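Local atomic coordinates of beta chain (PDB entry 6IYH), a protein that binds haem as the beta-type globin subunit of a four-chain haemoglobin and probably carries oxygen in the blood of the Persian sturgeon. Residues Ala26-Arg29 with Leu30-Tyr34. Sequence-based numbering, arbitrary orientation.
Sequences ALVR and LLVVY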
# COMPACT_ATOMS: atom_id res chain seq x y z
N ALA B 26 -18.85 11.17 0.96
CA ALA B 26 -17.75 10.33 0.70
C ALA B 26 -16.76 10.93 -0.31
O ALA B 26 -15.49 10.91 -0.05
CB ALA B 26 -18.22 8.93 0.18
N LEU B 27 -17.28 11.52 -1.39
CA LEU B 27 -16.34 12.11 -2.36
C LEU B 27 -15.67 13.38 -1.80
O LEU B 27 -14.51 13.65 -2.12
CB LEU B 27 -17.07 12.43 -3.65
CG LEU B 27 -16.18 12.90 -4.78
CD1 LEU B 27 -15.08 11.96 -5.09
CD2 LEU B 27 -17.03 13.11 -6.06
N VAL B 28 -16.41 14.19 -1.01
CA VAL B 28 -15.83 15.33 -0.36
C VAL B 28 -14.62 14.92 0.47
O VAL B 28 -13.55 15.55 0.40
CB VAL B 28 -16.84 16.11 0.50
CG1 VAL B 28 -16.15 17.16 1.31
CG2 VAL B 28 -17.86 16.74 -0.42
N ARG B 29 -14.83 13.90 1.29
CA ARG B 29 -13.76 13.38 2.09
C ARG B 29 -12.62 12.89 1.28
O ARG B 29 -11.48 13.18 1.65
CB ARG B 29 -14.23 12.35 3.13
CG ARG B 29 -15.12 12.99 4.25
CD ARG B 29 -15.70 11.91 5.14
NE ARG B 29 -16.67 12.53 6.03
CZ ARG B 29 -16.34 13.08 7.19
NH1 ARG B 29 -15.10 13.01 7.68
NH2 ARG B 29 -17.27 13.69 7.89
N LEU B 30 -12.87 12.19 0.15
CA LEU B 30 -11.81 11.74 -0.66
C LEU B 30 -10.94 12.94 -1.10
O LEU B 30 -9.71 12.95 -1.03
CB LEU B 30 -12.29 10.97 -1.89
CG LEU B 30 -11.19 10.52 -2.81
CD1 LEU B 30 -10.41 9.38 -2.22
CD2 LEU B 30 -11.72 10.18 -4.17
N LEU B 31 -11.62 13.96 -1.60
CA LEU B 31 -10.91 15.12 -2.19
C LEU B 31 -10.21 16.01 -1.15
O LEU B 31 -9.13 16.63 -1.46
CB LEU B 31 -11.90 15.93 -3.02
CG LEU B 31 -12.48 15.23 -4.24
CD1 LEU B 31 -13.58 16.13 -4.81
CD2 LEU B 31 -11.39 15.00 -5.26
N VAL B 32 -10.74 16.06 0.07
CA VAL B 32 -10.11 16.82 1.14
C VAL B 32 -8.97 15.99 1.78
O VAL B 32 -7.85 16.58 2.02
CB VAL B 32 -11.14 17.27 2.22
CG1 VAL B 32 -10.41 17.82 3.47
CG2 VAL B 32 -12.10 18.27 1.59
N VAL B 33 -9.21 14.73 2.11
CA VAL B 33 -8.26 13.99 2.87
C VAL B 33 -7.07 13.54 2.00
O VAL B 33 -5.95 13.37 2.48
CB VAL B 33 -8.94 12.80 3.59
CG1 VAL B 33 -7.99 11.85 4.30
CG2 VAL B 33 -10.03 13.29 4.55
N TYR B 34 -7.37 13.17 0.74
CA TYR B 34 -6.35 12.71 -0.22
C TYR B 34 -6.33 13.67 -1.38
O TYR B 34 -6.70 13.32 -2.50
CB TYR B 34 -6.78 11.32 -0.65
CG TYR B 34 -7.02 10.39 0.50
CD1 TYR B 34 -5.95 9.73 1.18
CD2 TYR B 34 -8.31 10.19 1.00
CE1 TYR B 34 -6.22 8.85 2.26
CE2 TYR B 34 -8.53 9.37 2.08
CZ TYR B 34 -7.52 8.67 2.68
OH TYR B 34 -7.84 7.83 3.81
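Leu27 meets both Leu30 and Leu31, about one turn further along helix 19-33. Its CD1 lies 3.9 Å from CD2 of Leu30, while its CG is 4.1 Å from CD1 of Leu31. With CG of Leu27 anti to its own nitrogen (chi1 -174°), the branched end swings toward these two neighbours, and Leu27 crosses each of them at a slant. Leucine suits this buried apolar place because its flexible, branched end can reach two neighbours at once. Val28 and Val32 form a second apolar pair, CG1 to CG2 at 4.2 Å; the beta-branched side chain of Val32 lies close against the backbone, its CG2 3.3 Å from Val28 O.

The backbone supplies the polar part. Leu30 N, Leu31 N, Val32 N and Val33 N donate in turn to the carbonyl oxygens of Ala26, Leu27, Val28 and Arg29, the ordinary i to i+4 alpha-helical ladder. The bond from Val33 N to Arg29 O is 2.8 Å long, with an N-H...O angle of 164°, and Tyr34 N adds one more to Leu30 O. Tyr34 itself leaves helical geometry; its flat ring takes CG1 of Val33 over one face, offset toward the rim, and also stacks with His104.

Arg29 contributes chiefly its backbone and CB here. Its extended chain carries the guanidinium group to another protein chain of the assembly, where NH2 bonds to a backbone and NH1 to a polar side chain; length and several donors suit arginine to this buried interface.

The side chain of Leu30 lies about 4 Å from the haem, and Val28 and Leu31 lie between Val59 of helix 57-75 and Ile53 of helix 50-55, with Leu27 also on Val59, Val32 also on Ile53, and Ala26 touching Phe105 of helix 100-117.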